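PDB 2OO3: protein involved in catabolism of external DNA from Legionella pneumophila subsp. pneumophila, which probably methylates N6 of adenine 2030 in 23S ribosomal RNA, using S-adenosyl-L-methionine as the methyl donor. Local coordinates for residues F38-T42 with L150-P156; G47-K52 with L96-G101; I66-W70 with Y83-K88; K159-I163 with F189-L193. All coordinates share one frame. Residues are numbered along the deposited sequence.

Contact 1: F38-T42 with L150-P156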
loop_
_atom_site.group_PDB
_atom_site.type_symbol
_atom_site.label_atom_id
_atom_site.label_comp_id
_atom_site.label_asym_id
_atom_site.label_seq_id
_atom_site.Cartn_x
_atom_site.Cartn_y
_atom_site.Cartn_z
ATOM N N PHE A 38 12.573 -9.294 -4.694
ATOM C CA PHE A 38 11.769 -8.834 -5.822
ATOM C C PHE A 38 10.600 -7.980 -5.284
ATOM O O PHE A 38 9.835 -8.438 -4.419
ATOM C CB PHE A 38 11.199 -10.058 -6.556
ATOM C CG PHE A 38 10.390 -9.725 -7.772
ATOM C CD1 PHE A 38 10.905 -8.893 -8.757
ATOM C CD2 PHE A 38 9.134 -10.278 -7.955
ATOM C CE1 PHE A 38 10.195 -8.598 -9.892
ATOM C CE2 PHE A 38 8.385 -9.969 -9.123
ATOM C CZ PHE A 38 8.913 -9.124 -10.072
ATOM N N TYR A 39 10.458 -6.762 -5.794
ATOM C CA TYR A 39 9.358 -5.910 -5.375
ATOM C C TYR A 39 8.484 -5.686 -6.607
ATOM O O TYR A 39 8.943 -5.139 -7.602
ATOM C CB TYR A 39 9.884 -4.576 -4.821
ATOM C CG TYR A 39 8.783 -3.588 -4.532
ATOM C CD1 TYR A 39 8.026 -3.687 -3.342
ATOM C CD2 TYR A 39 8.480 -2.560 -5.427
ATOM C CE1 TYR A 39 7.003 -2.787 -3.066
ATOM C CE2 TYR A 39 7.443 -1.627 -5.145
ATOM C CZ TYR A 39 6.720 -1.767 -3.972
ATOM O OH TYR A 39 5.707 -0.891 -3.652
ATOM N N LEU A 40 7.241 -6.141 -6.531
ATOM C CA LEU A 40 6.295 -6.023 -7.656
ATOM C C LEU A 40 5.079 -5.158 -7.300
ATOM O O LEU A 40 4.363 -5.460 -6.320
ATOM C CB LEU A 40 5.842 -7.435 -8.105
ATOM C CG LEU A 40 4.682 -7.528 -9.103
ATOM C CD1 LEU A 40 5.093 -6.884 -10.429
ATOM C CD2 LEU A 40 4.354 -8.970 -9.303
ATOM N N GLU A 41 4.844 -4.095 -8.083
ATOM C CA GLU A 41 3.603 -3.345 -7.988
ATOM C C GLU A 41 2.741 -3.580 -9.188
ATOM O O GLU A 41 3.187 -3.411 -10.323
ATOM C CB GLU A 41 3.838 -1.842 -7.842
ATOM C CG GLU A 41 4.268 -1.398 -6.470
ATOM C CD GLU A 41 4.454 0.118 -6.413
ATOM O OE1 GLU A 41 5.245 0.629 -5.592
ATOM O OE2 GLU A 41 3.801 0.791 -7.230
ATOM N N THR A 42 1.481 -3.935 -8.944
ATOM C CA THR A 42 0.526 -4.217 -10.029
ATOM C C THR A 42 -0.113 -2.915 -10.580
ATOM O O THR A 42 -0.520 -2.853 -11.732
ATOM C CB THR A 42 -0.609 -5.171 -9.508
ATOM O OG1 THR A 42 -1.087 -4.669 -8.253
ATOM C CG2 THR A 42 -0.099 -6.606 -9.240
ATOM N N LEU A 150 1.146 -10.881 -12.634
ATOM C CA LEU A 150 1.350 -11.769 -11.497
ATOM C C LEU A 150 1.719 -13.198 -11.951
ATOM O O LEU A 150 2.692 -13.797 -11.464
ATOM C CB LEU A 150 0.113 -11.787 -10.604
ATOM C CG LEU A 150 -0.151 -10.543 -9.756
ATOM C CD1 LEU A 150 -1.431 -10.697 -8.960
ATOM C CD2 LEU A 150 1.031 -10.287 -8.806
ATOM N N ASN A 151 0.963 -13.722 -12.912
ATOM C CA ASN A 151 1.153 -15.073 -13.389
ATOM C C ASN A 151 2.532 -15.308 -14.025
ATOM O O ASN A 151 3.131 -16.352 -13.823
ATOM C CB ASN A 151 0.005 -15.409 -14.350
ATOM C CG ASN A 151 0.052 -16.842 -14.888
ATOM O OD1 ASN A 151 -0.100 -17.052 -16.112
ATOM N ND2 ASN A 151 0.217 -17.834 -13.992
ATOM N N ALA A 152 3.048 -14.312 -14.747
ATOM C CA ALA A 152 4.292 -14.456 -15.512
ATOM C C ALA A 152 5.567 -14.300 -14.687
ATOM O O ALA A 152 6.623 -14.861 -15.055
ATOM C CB ALA A 152 4.313 -13.451 -16.663
ATOM N N LEU A 153 5.480 -13.526 -13.597
ATOM C CA LEU A 153 6.660 -13.046 -12.878
ATOM C C LEU A 153 6.945 -13.785 -11.588
ATOM O O LEU A 153 7.967 -13.528 -10.965
ATOM C CB LEU A 153 6.538 -11.545 -12.559
ATOM C CG LEU A 153 6.403 -10.612 -13.772
ATOM C CD1 LEU A 153 6.212 -9.204 -13.317
ATOM C CD2 LEU A 153 7.623 -10.708 -14.675
ATOM N N LEU A 154 6.053 -14.701 -11.190
ATOM C CA LEU A 154 6.194 -15.406 -9.916
ATOM C C LEU A 154 6.224 -16.923 -10.171
ATOM O O LEU A 154 5.566 -17.394 -11.116
ATOM C CB LEU A 154 5.063 -15.013 -8.955
ATOM C CG LEU A 154 4.893 -13.527 -8.601
ATOM C CD1 LEU A 154 3.676 -13.321 -7.716
ATOM C CD2 LEU A 154 6.130 -12.973 -7.881
ATOM N N PRO A 155 7.050 -17.680 -9.407
ATOM C CA PRO A 155 8.009 -17.230 -8.398
ATOM C C PRO A 155 9.210 -16.535 -9.041
ATOM O O PRO A 155 9.631 -16.933 -10.131
ATOM C CB PRO A 155 8.458 -18.531 -7.728
ATOM C CG PRO A 155 8.273 -19.589 -8.800
ATOM C CD PRO A 155 7.087 -19.145 -9.597
ATOM N N PRO A 156 9.752 -15.492 -8.386
ATOM C CA PRO A 156 10.860 -14.757 -8.981
ATOM C C PRO A 156 12.167 -15.491 -8.713
ATOM O O PRO A 156 12.250 -16.233 -7.727
ATOM C CB PRO A 156 10.853 -13.419 -8.214
ATOM C CG PRO A 156 10.275 -13.746 -6.883
ATOM C CD PRO A 156 9.372 -14.962 -7.058
#

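Contact 2: G47-K52 with L96-G101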
loop_
_atom_site.group_PDB
_atom_site.type_symbol
_atom_site.label_atom_id
_atom_site.label_comp_id
_atom_site.label_asym_id
_atom_site.label_seq_id
_atom_site.Cartn_x
_atom_site.Cartn_y
_atom_site.Cartn_z
ATOM N N GLY A 47 3.541 7.799 -9.769
ATOM C CA GLY A 47 4.735 7.734 -8.887
ATOM C C GLY A 47 4.957 8.920 -7.944
ATOM O O GLY A 47 5.475 8.749 -6.873
ATOM N N ILE A 48 4.646 10.129 -8.390
ATOM C CA ILE A 48 4.710 11.344 -7.574
ATOM C C ILE A 48 3.480 12.195 -7.931
ATOM O O ILE A 48 2.983 12.145 -9.061
ATOM C CB ILE A 48 6.048 12.170 -7.757
ATOM C CG1 ILE A 48 6.150 12.782 -9.169
ATOM C CG2 ILE A 48 7.294 11.299 -7.473
ATOM C CD1 ILE A 48 7.478 13.596 -9.453
ATOM N N TYR A 49 2.987 12.949 -6.957
ATOM C CA TYR A 49 1.722 13.697 -7.093
ATOM C C TYR A 49 1.933 15.132 -6.693
ATOM O O TYR A 49 2.386 15.418 -5.569
ATOM C CB TYR A 49 0.602 13.025 -6.251
ATOM C CG TYR A 49 0.394 11.617 -6.760
ATOM C CD1 TYR A 49 -0.499 11.364 -7.813
ATOM C CD2 TYR A 49 1.147 10.559 -6.270
ATOM C CE1 TYR A 49 -0.661 10.103 -8.336
ATOM C CE2 TYR A 49 0.997 9.276 -6.792
ATOM C CZ TYR A 49 0.085 9.066 -7.835
ATOM O OH TYR A 49 -0.065 7.818 -8.383
ATOM N N ASP A 50 1.652 16.031 -7.642
ATOM C CA ASP A 50 1.721 17.456 -7.437
ATOM C C ASP A 50 0.412 17.860 -6.802
ATOM O O ASP A 50 -0.645 17.746 -7.423
ATOM C CB ASP A 50 1.891 18.140 -8.789
ATOM C CG ASP A 50 1.990 19.679 -8.693
ATOM O OD1 ASP A 50 1.788 20.279 -7.614
ATOM O OD2 ASP A 50 2.270 20.289 -9.753
ATOM N N LEU A 51 0.484 18.302 -5.549
ATOM C CA LEU A 51 -0.677 18.703 -4.789
ATOM C C LEU A 51 -1.164 20.123 -5.143
ATOM O O LEU A 51 -2.223 20.552 -4.687
ATOM C CB LEU A 51 -0.347 18.643 -3.298
ATOM C CG LEU A 51 0.053 17.279 -2.726
ATOM C CD1 LEU A 51 0.301 17.492 -1.253
ATOM C CD2 LEU A 51 -1.018 16.155 -2.973
ATOM N N LYS A 52 -0.394 20.833 -5.959
ATOM C CA LYS A 52 -0.713 22.212 -6.324
ATOM C C LYS A 52 -1.150 22.407 -7.764
ATOM O O LYS A 52 -1.347 23.548 -8.199
ATOM C CB LYS A 52 0.469 23.116 -6.009
ATOM C CG LYS A 52 0.567 23.387 -4.523
ATOM C CD LYS A 52 2.000 23.433 -4.034
ATOM C CE LYS A 52 2.594 24.829 -4.065
ATOM N NZ LYS A 52 3.776 24.953 -3.127
ATOM N N LEU A 96 3.742 21.287 2.164
ATOM C CA LEU A 96 3.469 20.119 1.359
ATOM C C LEU A 96 3.092 20.511 -0.068
ATOM O O LEU A 96 2.020 21.084 -0.308
ATOM C CB LEU A 96 2.340 19.346 2.023
ATOM C CG LEU A 96 2.385 17.841 2.160
ATOM C CD1 LEU A 96 3.723 17.341 2.732
ATOM C CD2 LEU A 96 1.209 17.412 3.046
ATOM N N SER A 97 3.977 20.220 -1.014
ATOM C CA SER A 97 3.744 20.544 -2.407
ATOM C C SER A 97 3.543 19.276 -3.211
ATOM O O SER A 97 2.778 19.289 -4.169
ATOM C CB SER A 97 4.937 21.299 -3.019
ATOM O OG SER A 97 5.069 22.591 -2.432
ATOM N N TYR A 98 4.261 18.217 -2.805
ATOM C CA TYR A 98 4.249 16.910 -3.464
ATOM C C TYR A 98 3.932 15.807 -2.477
ATOM O O TYR A 98 4.387 15.832 -1.315
ATOM C CB TYR A 98 5.600 16.624 -4.151
ATOM C CG TYR A 98 5.581 17.042 -5.612
ATOM C CD1 TYR A 98 5.441 16.095 -6.627
ATOM C CD2 TYR A 98 5.627 18.403 -5.970
ATOM C CE1 TYR A 98 5.396 16.506 -8.001
ATOM C CE2 TYR A 98 5.573 18.815 -7.323
ATOM C CZ TYR A 98 5.459 17.866 -8.311
ATOM O OH TYR A 98 5.392 18.278 -9.638
ATOM N N TYR A 99 3.159 14.836 -2.933
ATOM C CA TYR A 99 3.010 13.586 -2.192
ATOM C C TYR A 99 3.593 12.412 -3.020
ATOM O O TYR A 99 3.281 12.296 -4.209
ATOM C CB TYR A 99 1.512 13.342 -1.853
ATOM C CG TYR A 99 1.302 12.132 -0.960
ATOM C CD1 TYR A 99 1.582 12.202 0.396
ATOM C CD2 TYR A 99 0.877 10.913 -1.486
ATOM C CE1 TYR A 99 1.401 11.102 1.218
ATOM C CE2 TYR A 99 0.726 9.788 -0.677
ATOM C CZ TYR A 99 0.977 9.911 0.683
ATOM O OH TYR A 99 0.877 8.829 1.495
ATOM N N PRO A 100 4.428 11.546 -2.396
ATOM C CA PRO A 100 4.995 10.425 -3.154
ATOM C C PRO A 100 4.000 9.293 -3.372
ATOM O O PRO A 100 3.115 9.055 -2.535
ATOM C CB PRO A 100 6.169 9.948 -2.285
ATOM C CG PRO A 100 6.113 10.699 -1.006
ATOM C CD PRO A 100 4.863 11.549 -0.990
ATOM N N GLY A 101 4.122 8.609 -4.500
ATOM C CA GLY A 101 3.328 7.405 -4.707
ATOM C C GLY A 101 4.117 6.245 -4.138
ATOM O O GLY A 101 5.285 6.419 -3.786
#

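Contact 3: I66-W70 with Y83-K88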
loop_
_atom_site.group_PDB
_atom_site.type_symbol
_atom_site.label_atom_id
_atom_site.label_comp_id
_atom_site.label_asym_id
_atom_site.label_seq_id
_atom_site.Cartn_x
_atom_site.Cartn_y
_atom_site.Cartn_z
ATOM N N ILE A 66 -2.857 13.037 4.693
ATOM C CA ILE A 66 -1.505 13.375 5.059
ATOM C C ILE A 66 -1.359 14.721 5.816
ATOM O O ILE A 66 -0.525 14.829 6.709
ATOM C CB ILE A 66 -0.531 13.331 3.843
ATOM C CG1 ILE A 66 0.926 13.588 4.268
ATOM C CG2 ILE A 66 -0.909 14.344 2.766
ATOM C CD1 ILE A 66 1.422 12.681 5.406
ATOM N N ASN A 67 -2.135 15.746 5.460
ATOM C CA ASN A 67 -1.809 17.059 6.019
ATOM C C ASN A 67 -1.797 17.143 7.572
ATOM O O ASN A 67 -0.855 17.709 8.135
ATOM C CB ASN A 67 -2.640 18.186 5.390
ATOM C CG ASN A 67 -1.904 19.516 5.389
ATOM O OD1 ASN A 67 -0.684 19.565 5.174
ATOM N ND2 ASN A 67 -2.638 20.608 5.620
ATOM N N PRO A 68 -2.843 16.627 8.259
ATOM C CA PRO A 68 -2.791 16.663 9.748
ATOM C C PRO A 68 -1.630 15.849 10.336
ATOM O O PRO A 68 -1.063 16.208 11.377
ATOM C CB PRO A 68 -4.132 16.024 10.175
ATOM C CG PRO A 68 -5.035 16.152 8.951
ATOM C CD PRO A 68 -4.108 16.052 7.761
ATOM N N VAL A 69 -1.276 14.766 9.652
ATOM C CA VAL A 69 -0.226 13.868 10.106
ATOM C C VAL A 69 1.103 14.597 9.919
ATOM O O VAL A 69 1.949 14.636 10.852
ATOM C CB VAL A 69 -0.286 12.488 9.331
ATOM C CG1 VAL A 69 0.919 11.627 9.635
ATOM C CG2 VAL A 69 -1.542 11.719 9.701
ATOM N N TRP A 70 1.270 15.194 8.738
ATOM C CA TRP A 70 2.469 15.935 8.395
ATOM C C TRP A 70 2.684 17.148 9.296
ATOM O O TRP A 70 3.791 17.370 9.792
ATOM C CB TRP A 70 2.403 16.425 6.949
ATOM C CG TRP A 70 3.541 17.376 6.528
ATOM C CD1 TRP A 70 3.432 18.729 6.283
ATOM C CD2 TRP A 70 4.928 17.036 6.274
ATOM N NE1 TRP A 70 4.657 19.241 5.910
ATOM C CE2 TRP A 70 5.590 18.232 5.898
ATOM C CE3 TRP A 70 5.672 15.838 6.342
ATOM C CZ2 TRP A 70 6.955 18.268 5.552
ATOM C CZ3 TRP A 70 7.041 15.872 6.015
ATOM C CH2 TRP A 70 7.663 17.090 5.627
ATOM N N TYR A 83 8.143 6.723 6.818
ATOM C CA TYR A 83 7.096 7.373 6.028
ATOM C C TYR A 83 7.323 8.875 5.930
ATOM O O TYR A 83 7.346 9.438 4.841
ATOM C CB TYR A 83 5.723 7.091 6.678
ATOM C CG TYR A 83 4.514 7.719 5.982
ATOM C CD1 TYR A 83 4.143 7.327 4.677
ATOM C CD2 TYR A 83 3.726 8.648 6.636
ATOM C CE1 TYR A 83 3.032 7.880 4.040
ATOM C CE2 TYR A 83 2.610 9.217 6.006
ATOM C CZ TYR A 83 2.252 8.810 4.721
ATOM O OH TYR A 83 1.139 9.365 4.101
ATOM N N ILE A 84 7.433 9.527 7.076
ATOM C CA ILE A 84 7.706 10.948 7.130
ATOM C C ILE A 84 8.983 11.351 6.396
ATOM O O ILE A 84 9.013 12.385 5.741
ATOM C CB ILE A 84 7.704 11.470 8.621
ATOM C CG1 ILE A 84 6.286 11.327 9.241
ATOM C CG2 ILE A 84 8.144 12.956 8.722
ATOM C CD1 ILE A 84 5.169 12.147 8.535
ATOM N N SER A 85 10.055 10.576 6.545
ATOM C CA SER A 85 11.340 10.974 5.949
ATOM C C SER A 85 11.212 11.050 4.433
ATOM O O SER A 85 11.799 11.930 3.823
ATOM C CB SER A 85 12.490 10.034 6.321
ATOM O OG SER A 85 12.341 8.818 5.636
ATOM N N VAL A 86 10.435 10.146 3.830
ATOM C CA VAL A 86 10.246 10.200 2.366
ATOM C C VAL A 86 9.448 11.451 1.927
ATOM O O VAL A 86 9.757 12.091 0.892
ATOM C CB VAL A 86 9.593 8.894 1.827
ATOM C CG1 VAL A 86 9.303 8.985 0.335
ATOM C CG2 VAL A 86 10.489 7.711 2.101
ATOM N N ILE A 87 8.414 11.788 2.692
ATOM C CA ILE A 87 7.608 12.971 2.406
ATOM C C ILE A 87 8.465 14.241 2.583
ATOM O O ILE A 87 8.349 15.206 1.808
ATOM C CB ILE A 87 6.361 13.003 3.302
ATOM C CG1 ILE A 87 5.442 11.824 2.932
ATOM C CG2 ILE A 87 5.540 14.310 3.132
ATOM C CD1 ILE A 87 4.653 11.434 4.031
ATOM N N LYS A 88 9.315 14.226 3.603
ATOM C CA LYS A 88 10.283 15.320 3.806
ATOM C C LYS A 88 11.194 15.447 2.581
ATOM O O LYS A 88 11.422 16.556 2.091
ATOM C CB LYS A 88 11.122 15.039 5.059
ATOM C CG LYS A 88 11.951 16.238 5.532
ATOM C CD LYS A 88 12.539 15.988 6.968
ATOM C CE LYS A 88 11.467 15.963 8.070
ATOM N NZ LYS A 88 12.081 15.606 9.435
#

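Contact 4: K159-I163 with F189-L193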
loop_
_atom_site.group_PDB
_atom_site.type_symbol
_atom_site.label_atom_id
_atom_site.label_comp_id
_atom_site.label_asym_id
_atom_site.label_seq_id
_atom_site.Cartn_x
_atom_site.Cartn_y
_atom_site.Cartn_z
ATOM N N LYS A 159 13.543 -15.535 -5.290
ATOM C CA LYS A 159 12.836 -16.419 -4.353
ATOM C C LYS A 159 12.286 -15.733 -3.111
ATOM O O LYS A 159 11.866 -16.404 -2.174
ATOM C CB LYS A 159 13.724 -17.610 -3.934
ATOM C CG LYS A 159 13.481 -18.839 -4.762
ATOM C CD LYS A 159 14.303 -18.843 -5.989
ATOM C CE LYS A 159 14.568 -20.286 -6.442
ATOM N NZ LYS A 159 16.053 -20.474 -6.561
ATOM N N ARG A 160 12.315 -14.402 -3.113
ATOM C CA ARG A 160 11.861 -13.572 -2.007
ATOM C C ARG A 160 11.123 -12.457 -2.704
ATOM O O ARG A 160 11.688 -11.821 -3.602
ATOM C CB ARG A 160 13.047 -12.906 -1.315
ATOM C CG ARG A 160 13.936 -13.777 -0.489
ATOM C CD ARG A 160 14.803 -12.880 0.409
ATOM N NE ARG A 160 14.014 -12.252 1.470
ATOM C CZ ARG A 160 14.188 -11.012 1.941
ATOM N NH1 ARG A 160 15.125 -10.199 1.430
ATOM N NH2 ARG A 160 13.420 -10.578 2.938
ATOM N N GLY A 161 9.894 -12.176 -2.282
ATOM C CA GLY A 161 9.092 -11.150 -2.967
ATOM C C GLY A 161 8.129 -10.415 -2.064
ATOM O O GLY A 161 7.527 -11.013 -1.162
ATOM N N LEU A 162 8.001 -9.106 -2.315
ATOM C CA LEU A 162 6.888 -8.300 -1.807
ATOM C C LEU A 162 6.008 -7.869 -3.002
ATOM O O LEU A 162 6.475 -7.233 -3.962
ATOM C CB LEU A 162 7.423 -7.101 -1.034
ATOM C CG LEU A 162 6.376 -6.037 -0.664
ATOM C CD1 LEU A 162 5.206 -6.664 0.115
ATOM C CD2 LEU A 162 7.054 -4.893 0.105
ATOM N N ILE A 163 4.741 -8.274 -2.972
ATOM C CA ILE A 163 3.822 -7.983 -4.063
ATOM C C ILE A 163 2.794 -7.007 -3.478
ATOM O O ILE A 163 2.047 -7.355 -2.570
ATOM C CB ILE A 163 3.166 -9.275 -4.615
ATOM C CG1 ILE A 163 4.237 -10.276 -5.145
ATOM C CG2 ILE A 163 2.275 -8.943 -5.787
ATOM C CD1 ILE A 163 4.634 -11.385 -4.125
ATOM N N PHE A 189 3.802 -19.274 -5.748
ATOM C CA PHE A 189 4.806 -18.657 -4.897
ATOM C C PHE A 189 4.189 -18.416 -3.523
ATOM O O PHE A 189 3.832 -17.299 -3.175
ATOM C CB PHE A 189 5.270 -17.351 -5.558
ATOM C CG PHE A 189 6.410 -16.684 -4.856
ATOM C CD1 PHE A 189 7.487 -17.429 -4.375
ATOM C CD2 PHE A 189 6.414 -15.297 -4.681
ATOM C CE1 PHE A 189 8.562 -16.807 -3.733
ATOM C CE2 PHE A 189 7.484 -14.663 -4.047
ATOM C CZ PHE A 189 8.549 -15.417 -3.576
ATOM N N SER A 190 4.087 -19.475 -2.734
ATOM C CA SER A 190 3.273 -19.463 -1.517
ATOM C C SER A 190 3.993 -18.786 -0.325
ATOM O O SER A 190 3.403 -18.589 0.737
ATOM C CB SER A 190 2.868 -20.907 -1.179
ATOM O OG SER A 190 4.022 -21.636 -0.765
ATOM N N THR A 191 5.278 -18.471 -0.495
ATOM C CA THR A 191 6.079 -17.826 0.542
ATOM C C THR A 191 6.253 -16.324 0.306
ATOM O O THR A 191 6.876 -15.637 1.129
ATOM C CB THR A 191 7.475 -18.469 0.702
ATOM O OG1 THR A 191 8.205 -18.343 -0.524
ATOM C CG2 THR A 191 7.365 -19.972 1.120
ATOM N N GLY A 192 5.690 -15.814 -0.794
ATOM C CA GLY A 192 5.739 -14.379 -1.078
ATOM C C GLY A 192 4.907 -13.595 -0.072
ATOM O O GLY A 192 3.968 -14.132 0.533
ATOM N N LEU A 193 5.264 -12.336 0.126
ATOM C CA LEU A 193 4.506 -11.439 1.011
ATOM C C LEU A 193 3.569 -10.670 0.091
ATOM O O LEU A 193 4.043 -9.905 -0.759
ATOM C CB LEU A 193 5.454 -10.495 1.761
ATOM C CG LEU A 193 4.897 -9.854 3.053
ATOM C CD1 LEU A 193 5.975 -9.073 3.780
ATOM C CD2 LEU A 193 3.701 -8.964 2.786
HETATM O O HOH W 1 9.944 -16.355 -0.276
HETATM O O HOH W 2 9.083 -13.643 0.187
#

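Contact 1: F38-T42 with L150-P156
This is a helix-on-sheet contact of the Rossmann-like methyltransferase core: strand 38-41, in the interior of the sheet, is covered by the end of helix 146-153 and the loop that follows. No hydrogen bond crosses it; the attraction is apolar. The alternation of a beta strand sorts the side chains, so that Phe38 and Leu40 point their CA-CB bonds at 150-156 while Tyr39 and Glu41 take no part, Tyr39 OH donating instead to Glu41 OE1 at 2.5 Å. Leucine, apolar and flexible, suits a buried interface between sheet and helix. Leu40 CD2 lies 3.6 Å from Leu150 CD2, and Leu40 CD1 is 3.9 Å from Leu153 CD1. The broad ring of Phe38 spans the region where the helix gives way to loop: CD2 of Phe38 is 3.6 Å from Pro156 CB, and CE2 of Phe38, at the ring edge, 4.0 Å from Leu154 CD2. The peptide bond before Pro155 is cis; Pro155 points away and Pro156 toward the strand. At the far end Thr42 offers its methyl, CG2, to Leu150 CD2 at 3.9 Å, just before His43, a predicted cofactor-binding residue. Strands 115-119 and 161-165 flank strand 38-41, and helix 174-188 packs against Leu150 and Leu154.

Contact 2: G47-K52 with L96-G101
A small two-stranded antiparallel sheet, separate from the main one, joins strands 48-50 and 98-100 beside the predicted S-adenosyl-L-methionine site. Tyr49 and Tyr99 form its hydrogen-bonded pair, with Tyr49 N to Tyr99 O and Tyr99 N to Tyr49 O both 2.8 Å. The pairing runs on through Gly101 N to Gly47 O (2.7 Å) and Leu51 N to Ser97 O (2.9 Å). Glycine fits both positions at one end: the positive phi of Gly47 would jam a CB against the preceding carbonyl, and a CB on Gly101 would clash with Tyr49 CE2. In the non-hydrogen-bonded pair Asp50-Tyr98, the tyrosine ring folds over the neighbouring strand, its centroid 3.8 Å from Asp50 CA in a CH-pi contact. Asp50 OD1 accepts from Lys52 N at 2.8 Å, an Asx turn. There Lys52 NZ reaches Ser97 OG (2.8 Å), and Leu51 CD2 packs on Tyr99 CB (3.9 Å). Tyr99 OH hydrogen-bonds to His20, predicted to bind S-adenosyl-L-methionine, and Gly101 is the N-cap of helix 102-109, which opens with Ser102, also predicted to bind it. Such a two-stranded sheet closes distant parts of the chain together, within an insertion after the first strand of a Rossmann-like methyltransferase.

Contact 3: I66-W70 with Y83-K88
Two helices meet nearly at right angles here, the short segments 66-70 and 83-88 running at 102° to each other with their axes no closer than 11.9 Å. So wide a gap is bridged by long side chains, and Trp70 has the largest share of the contact. Its flat indole slides between the bumps of the second helix: CE3 of Trp70 lies 3.6 Å from Ile87 CG2, CZ3 of Trp70 meets Ile84 CG2 (4.1 Å), and CH2 of Trp70 reaches the backbone at Lys88 CA (3.6 Å). Ile84 and Ile87 thus bound the hollow that receives the ring. A second protrusion is Ile66, whose CD1 fits between Tyr83 and Ile87, 3.7 Å from both Tyr83 CE2 and Ile87 CD1. Isoleucine, with a slim delta methyl at the end of its longer branch, suits this hollow. Val69, shorter, makes a looser touch through CG1, 4.4 Å from Ile84 CD1. The polar atoms of the two aromatic residues are satisfied by neighbours: Trp70 NE1 hydrogen-bonds to Ser94 O, and Tyr83 OH to Tyr99 OH. Around this apolar joint, Leu96 packs on Ile66 and Ile87, helix 14-30 lies against Ile66 and Tyr83 through Val17, and Pro100 of strand 98-100 touches Ile87 while helix 102-109 covers Val86.

Contact 4: K159-I163 with F189-L193
Backbone groups do most of the bonding between 159-163 and 189-193, where strand 161-165 meets the start of strand 193-200. Leu193 N donates to Gly161 O at 2.9 Å, and Ile163 N donates to Leu193 O at 2.8 Å, both nearly straight. Leu193 therefore uses its NH and CO on the two residues flanking Leu162, as a parallel bridge requires; Leu162 CA adds a CA-H...O contact to Leu193 O at 3.4 Å. Before the strands join, water takes over. Gly161 N donates to water 2 (3.0 Å from the water O), which lies 3.1 Å from Thr191 O, while water 1 is hydrogen-bonded to Lys159 O and to Thr191 OG1, each at 2.7 Å. Strands 161-165 and 193-200 are neighbouring parallel strands of a Rossmann-like sheet, connected by a beta-alpha-beta crossover through helix 174-188. A type I turn from Phe189 to Gly192, with a weak bond from Gly192 N to Phe189 O of 3.4 Å, leads from that helix into the second strand. Glycine suits both Gly161 and Gly192, since a CB on either would clash with the Phe189 ring as it stands; CZ of that ring lies 3.7 Å from Gly161 N. Leu162 CD1 and Leu193 CD2 meet at 3.8 Å on the face covered by helix 14-30. Arg160, pointing away, gives its guanidinium NH1 to Lys35 O and NH2 to Leu30 O.

In the fold
The four contacts form two groups. Contacts 1 and 4, with centres 8 Å apart, share the main sheet: strands 38-41 and 161-165 are neighbours, joined by Phe38 O to Leu162 N at 2.9 Å, and Pro156 packs on Phe189. Contacts 2 and 3, with centres 11 Å apart, are linked by Tyr99 OH to Tyr83 OH at 2.7 Å. The groups stand 27 to 29 Å apart between centres. Along the chain, contact 3 falls within the span of contact 2, which falls within that of contact 1; contact 4 follows. The region of contacts 2 and 3 comes between the first strand of the Rossmann-like core and helix 102-109, and touches His20 of the predicted cofactor site.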